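Local coordinates for response regulator (PDB 3QYY), which probably makes the second messenger cyclic di-GMP through its GGDEF diguanylate cyclase domain, the part described here, which binds cyclic di-GMP and magnesium, at residues D31-T34 with A35-E39; A141-L144 with Y145-A148; R147-A150 with A151-R154. All coordinates share one frame; numbering follows the deposited sequence.

Contact 1. Residues D31-T34 with A35-E39; sequences DSVT and AAQRE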
# COMPACT_ATOMS: atom_id res chain seq x y z
N ASP B 31 -8.40 -23.17 -2.80
CA ASP B 31 -8.49 -24.29 -3.72
C ASP B 31 -7.13 -24.89 -4.07
O ASP B 31 -6.99 -26.11 -4.14
CB ASP B 31 -9.21 -23.88 -5.01
CG ASP B 31 -10.66 -23.50 -4.76
OD1 ASP B 31 -11.17 -23.75 -3.65
OD2 ASP B 31 -11.30 -22.95 -5.69
N SER B 32 -6.13 -24.04 -4.29
CA SER B 32 -4.79 -24.50 -4.63
C SER B 32 -4.15 -25.30 -3.49
O SER B 32 -3.46 -26.29 -3.74
CB SER B 32 -3.89 -23.33 -5.01
OG SER B 32 -4.19 -22.87 -6.32
N VAL B 33 -4.37 -24.86 -2.26
CA VAL B 33 -3.81 -25.56 -1.11
C VAL B 33 -4.51 -26.90 -0.91
O VAL B 33 -3.87 -27.90 -0.57
CB VAL B 33 -3.95 -24.72 0.18
CG1 VAL B 33 -3.53 -25.55 1.40
CG2 VAL B 33 -3.07 -23.48 0.08
N THR B 34 -5.82 -26.92 -1.13
CA THR B 34 -6.59 -28.14 -0.99
C THR B 34 -6.11 -29.17 -2.01
O THR B 34 -5.87 -30.33 -1.67
CB THR B 34 -8.09 -27.88 -1.22
OG1 THR B 34 -8.58 -26.98 -0.22
CG2 THR B 34 -8.88 -29.18 -1.16
N ALA B 35 -5.97 -28.74 -3.26
CA ALA B 35 -5.51 -29.62 -4.32
C ALA B 35 -4.11 -30.15 -4.01
O ALA B 35 -3.78 -31.29 -4.32
CB ALA B 35 -5.50 -28.87 -5.65
N ALA B 36 -3.28 -29.31 -3.39
CA ALA B 36 -1.93 -29.70 -3.03
C ALA B 36 -1.93 -30.72 -1.89
O ALA B 36 -1.21 -31.72 -1.94
CB ALA B 36 -1.12 -28.47 -2.63
N GLN B 37 -2.74 -30.46 -0.87
CA GLN B 37 -2.84 -31.33 0.29
C GLN B 37 -3.60 -32.62 -0.00
O GLN B 37 -3.36 -33.65 0.64
CB GLN B 37 -3.51 -30.60 1.45
CG GLN B 37 -2.59 -30.24 2.61
CD GLN B 37 -1.48 -29.28 2.21
OE1 GLN B 37 -0.69 -29.56 1.31
NE2 GLN B 37 -1.42 -28.14 2.89
N ARG B 38 -4.51 -32.57 -0.96
CA ARG B 38 -5.30 -33.75 -1.30
C ARG B 38 -4.87 -34.44 -2.59
O ARG B 38 -4.53 -35.62 -2.58
CB ARG B 38 -6.79 -33.37 -1.39
CG ARG B 38 -7.71 -34.56 -1.61
CD ARG B 38 -9.15 -34.21 -1.28
NE ARG B 38 -9.65 -33.09 -2.06
CZ ARG B 38 -10.90 -32.63 -1.99
NH1 ARG B 38 -11.27 -31.60 -2.74
NH2 ARG B 38 -11.77 -33.20 -1.18
N GLU B 39 -4.87 -33.70 -3.70
CA GLU B 39 -4.47 -34.28 -4.98
C GLU B 39 -2.98 -34.55 -5.01
O GLU B 39 -2.51 -35.40 -5.77
CB GLU B 39 -4.86 -33.34 -6.13
CG GLU B 39 -6.36 -33.13 -6.26
CD GLU B 39 -7.11 -34.43 -6.51
OE1 GLU B 39 -8.36 -34.40 -6.54
OE2 GLU B 39 -6.46 -35.48 -6.70

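Contact 2. Residues A141-L144 with Y145-A148; sequences ATEL and YRRA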
# COMPACT_ATOMS: atom_id res chain seq x y z
N ALA B 141 -3.51 -22.31 3.91
CA ALA B 141 -3.45 -21.13 3.06
C ALA B 141 -3.08 -19.83 3.77
O ALA B 141 -2.28 -19.05 3.25
CB ALA B 141 -4.78 -20.96 2.32
N THR B 142 -3.66 -19.59 4.94
CA THR B 142 -3.35 -18.36 5.66
C THR B 142 -1.87 -18.32 6.03
O THR B 142 -1.24 -17.27 5.93
CB THR B 142 -4.21 -18.22 6.94
OG1 THR B 142 -4.03 -19.37 7.77
CG2 THR B 142 -5.68 -18.09 6.57
N GLU B 143 -1.33 -19.46 6.42
CA GLU B 143 0.08 -19.56 6.79
C GLU B 143 0.97 -19.41 5.56
O GLU B 143 1.99 -18.73 5.60
CB GLU B 143 0.35 -20.90 7.47
CG GLU B 143 1.81 -21.20 7.79
CD GLU B 143 2.46 -20.15 8.69
OE1 GLU B 143 1.72 -19.45 9.41
OE2 GLU B 143 3.70 -20.05 8.68
N LEU B 144 0.57 -20.04 4.46
CA LEU B 144 1.33 -19.95 3.21
C LEU B 144 1.39 -18.49 2.78
O LEU B 144 2.44 -17.99 2.37
CB LEU B 144 0.66 -20.79 2.11
CG LEU B 144 1.39 -20.84 0.76
CD1 LEU B 144 2.74 -21.52 0.93
CD2 LEU B 144 0.54 -21.59 -0.26
N TYR B 145 0.25 -17.80 2.88
CA TYR B 145 0.18 -16.39 2.52
C TYR B 145 1.12 -15.56 3.40
O TYR B 145 1.87 -14.72 2.90
CB TYR B 145 -1.25 -15.87 2.64
CG TYR B 145 -1.36 -14.36 2.52
CD1 TYR B 145 -1.33 -13.55 3.66
CD2 TYR B 145 -1.42 -13.75 1.27
CE1 TYR B 145 -1.35 -12.16 3.55
CE2 TYR B 145 -1.43 -12.36 1.15
CZ TYR B 145 -1.40 -11.57 2.29
OH TYR B 145 -1.37 -10.20 2.18
N ARG B 146 1.09 -15.81 4.70
CA ARG B 146 1.94 -15.08 5.63
C ARG B 146 3.41 -15.24 5.28
O ARG B 146 4.17 -14.29 5.35
CB ARG B 146 1.69 -15.56 7.07
CG ARG B 146 0.28 -15.29 7.56
CD ARG B 146 0.12 -15.59 9.04
NE ARG B 146 -1.24 -15.32 9.49
CZ ARG B 146 -1.66 -15.44 10.75
NH1 ARG B 146 -0.82 -15.83 11.69
NH2 ARG B 146 -2.92 -15.17 11.05
N ARG B 147 3.80 -16.45 4.89
CA ARG B 147 5.20 -16.70 4.53
C ARG B 147 5.60 -15.95 3.26
O ARG B 147 6.65 -15.31 3.22
CB ARG B 147 5.43 -18.20 4.33
CG ARG B 147 5.37 -19.00 5.63
CD ARG B 147 5.63 -20.48 5.37
NE ARG B 147 5.62 -21.25 6.61
CZ ARG B 147 5.85 -22.56 6.68
NH1 ARG B 147 6.10 -23.25 5.57
NH2 ARG B 147 5.81 -23.19 7.85
N ALA B 148 4.77 -16.03 2.23
CA ALA B 148 5.04 -15.34 0.97
C ALA B 148 5.04 -13.83 1.17
O ALA B 148 5.88 -13.12 0.62
CB ALA B 148 4.00 -15.73 -0.07

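Contact 3. Residues R147-A150 with A151-R154; sequences RADA and AMYR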
# COMPACT_ATOMS: atom_id res chain seq x y z
N ARG B 147 3.80 -16.45 4.89
CA ARG B 147 5.20 -16.70 4.53
C ARG B 147 5.60 -15.95 3.26
O ARG B 147 6.65 -15.31 3.22
CB ARG B 147 5.43 -18.20 4.33
CG ARG B 147 5.37 -19.00 5.63
CD ARG B 147 5.63 -20.48 5.37
NE ARG B 147 5.62 -21.25 6.61
CZ ARG B 147 5.85 -22.56 6.68
NH1 ARG B 147 6.10 -23.25 5.57
NH2 ARG B 147 5.81 -23.19 7.85
N ALA B 148 4.77 -16.03 2.23
CA ALA B 148 5.04 -15.34 0.97
C ALA B 148 5.04 -13.83 1.17
O ALA B 148 5.88 -13.12 0.62
CB ALA B 148 4.00 -15.73 -0.07
N ASP B 149 4.08 -13.34 1.95
CA ASP B 149 3.95 -11.91 2.22
C ASP B 149 5.19 -11.38 2.93
O ASP B 149 5.73 -10.33 2.57
CB ASP B 149 2.69 -11.64 3.05
CG ASP B 149 2.28 -10.17 3.06
OD1 ASP B 149 2.32 -9.53 1.99
OD2 ASP B 149 1.90 -9.66 4.14
N ALA B 150 5.65 -12.10 3.95
CA ALA B 150 6.83 -11.69 4.70
C ALA B 150 8.05 -11.68 3.78
O ALA B 150 8.91 -10.81 3.89
CB ALA B 150 7.07 -12.64 5.87
N ALA B 151 8.11 -12.64 2.86
CA ALA B 151 9.22 -12.73 1.93
C ALA B 151 9.22 -11.53 0.99
O ALA B 151 10.28 -10.98 0.67
CB ALA B 151 9.12 -14.03 1.12
N MET B 152 8.03 -11.12 0.56
CA MET B 152 7.91 -9.96 -0.33
C MET B 152 8.45 -8.72 0.39
O MET B 152 9.20 -7.94 -0.19
CB MET B 152 6.44 -9.76 -0.74
CG MET B 152 6.18 -8.55 -1.63
SD MET B 152 6.08 -6.98 -0.71
CE MET B 152 4.39 -7.06 -0.08
N TYR B 153 8.07 -8.55 1.65
CA TYR B 153 8.53 -7.40 2.43
C TYR B 153 10.04 -7.37 2.60
O TYR B 153 10.65 -6.30 2.67
CB TYR B 153 7.84 -7.38 3.80
CG TYR B 153 6.42 -6.87 3.74
CD1 TYR B 153 6.14 -5.56 3.35
CD2 TYR B 153 5.34 -7.71 4.06
CE1 TYR B 153 4.82 -5.10 3.27
CE2 TYR B 153 4.03 -7.25 3.99
CZ TYR B 153 3.77 -5.95 3.59
OH TYR B 153 2.48 -5.50 3.52
N ARG B 154 10.67 -8.54 2.66
CA ARG B 154 12.12 -8.59 2.78
C ARG B 154 12.73 -8.12 1.46
O ARG B 154 13.73 -7.42 1.46
CB ARG B 154 12.61 -10.00 3.10
CG ARG B 154 12.36 -10.40 4.55
CD ARG B 154 13.41 -11.41 5.02
NE ARG B 154 13.32 -12.69 4.32
CZ ARG B 154 12.29 -13.52 4.41
NH1 ARG B 154 11.25 -13.22 5.17
NH2 ARG B 154 12.31 -14.66 3.73
O HOH W 1 1.05 -7.20 1.96

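Contact 1. Residues D31-T34 with A35-E39
Gln37 lies alongside Val33, one turn earlier in the same helix. Its CB lies 3.4 Å from Val33 O, the carbonyl that also accepts the backbone N-H of Gln37 at 2.8 Å. CG is farther off, 4.2 Å from Val33 O, and the bend at chi2 (63°) turns the amide back toward the preceding turn, where CD is 3.9 Å from Val33 O. At the tip, NE2 meets a methyl group, with Val33 CG1 3.7 Å away, and the two side chains run side by side in the same direction.

A second i to i+4 pair follows one residue later. Arg38 N donates to Thr34 O at 2.7 Å, and Arg38 CB rests against the same oxygen. The bend of the arginine at chi3 brings its guanidinium obliquely alongside Thr34 CG2, 3.8 Å from NH1. Thr34 OG1, set beside its own backbone N, bonds to Arg30 O.

On the buried side, Ser32 OG is hydrogen-bonded to Trp85 NE1. This last part of helix 22-38 packs through Val33 on helix 141-157, while Ala35 meets Trp41 in the loop leading to strand 44-50.

Contact 2. Residues A141-L144 with Y145-A148
Tyr145 N bonds to Ala141 O at 2.8 Å, while the tyrosine ring leads away, stacks with Trp89 and touches cyclic di-GMP; its OH bonds to Lys54 of the second subunit. Glu143 OE2 takes the N-H of Arg147 NE at 3.1 Å, a salt bridge between residues one helical turn apart. The bond is bent (140° at the hydrogen) and uses the anti lone pair of OE2, with the oxygen tilted out of the guanidinium plane. Carboxylate and guanidinium stand almost perpendicular, at 88°, so the two groups meet through one oxygen and one nitrogen instead of a paired, coplanar bridge. A bend at chi2 of Glu143 (58°) carries its carboxylate to the extended arginine, whose CG also lies 3.6 Å from OE2. Asp166 offers NE a second, long and weak ion pair.

Arg146 takes another course: its CG packs on Thr142 O at 3.0 Å, the carbonyl that accepts its own backbone N-H. Thr142 OG1 is held by Asp140, which also accepts the N-H of Glu143 near the helix start. Charged side chains on one flank, with Leu144 and Ala148 against the sheet on another, mark the amphipathic helix of a beta-alpha-beta crossover between strands 128-134 and 162-165.

Contact 3. Residues R147-A150 with A151-R154
Asp149 and Tyr153 are joined through a water that donates to Asp149 OD1 at 2.7 Å and accepts from Tyr153 OH at 2.7 Å, so the phenol and one carboxylate oxygen each have a partner. The other oxygen, OD2, forms a salt bridge with Lys54 NZ of the second subunit. It also lies in the plane of the Tyr153 ring at its edge, 3.2 Å from CE2, where the weakly positive ring hydrogen would face the carboxylate. Asp149 reaches these partners because its CG stands opposite the backbone N (chi1 -165°), which swings the carboxylate along the helix toward the next turn. The Asp149 carboxylate and the Tyr153 ring are turned 72° from each other. The buried acid thus has both oxygens satisfied, and the neighbouring lysine would probably stabilise its negative charge.

In the GGDEF domain, helix 141-157 lies here against the central strand 44-50. Ala148, Asp149 and Met152 all touch Val47, and Met152 also meets Asp49, a ligand of the magnesium ion. Bends at chi2 and chi3 bring Met152 CE over the centre of the Tyr153 ring, 3.8 Å above its plane, and Met152 CE also lies 3.8 Å from Asp149 OD1.

The backbone donors Ala151 N, Met152 N, Tyr153 N and Arg154 N are met by the carbonyls of Arg147, Ala148, Asp149 and Ala150. Tyr153 CD2 also packs close to Asp149 O, at 3.0 Å. Arg154 curls back at chi3, laying one face of its guanidinium over Ala151 CA, while its own carbonyl accepts a hydrogen bond from Ser158 OG.

In the fold
Along the chain the three contacts follow in order. Contact 1 lies in the last turns of helix 22-38, whereas contacts 2 and 3 are successive parts of helix 141-157, sharing Arg147 and Ala148, with centres about 9 Å apart. The centres of contacts 1 and 2 lie about 14 Å apart, yet they meet where Val33 CG2 packs 3.8 Å from Ala141 CB, joining the C-terminal part of helix 22-38 to the first turn of helix 141-157. Contact 3 does not touch contact 1; their nearest atoms are about 9 Å apart. Helix 141-157 runs from this junction along strand 44-50, which carries the magnesium ligand Asp49, and contacts 2 and 3 both meet the second subunit beside bound cyclic di-GMP.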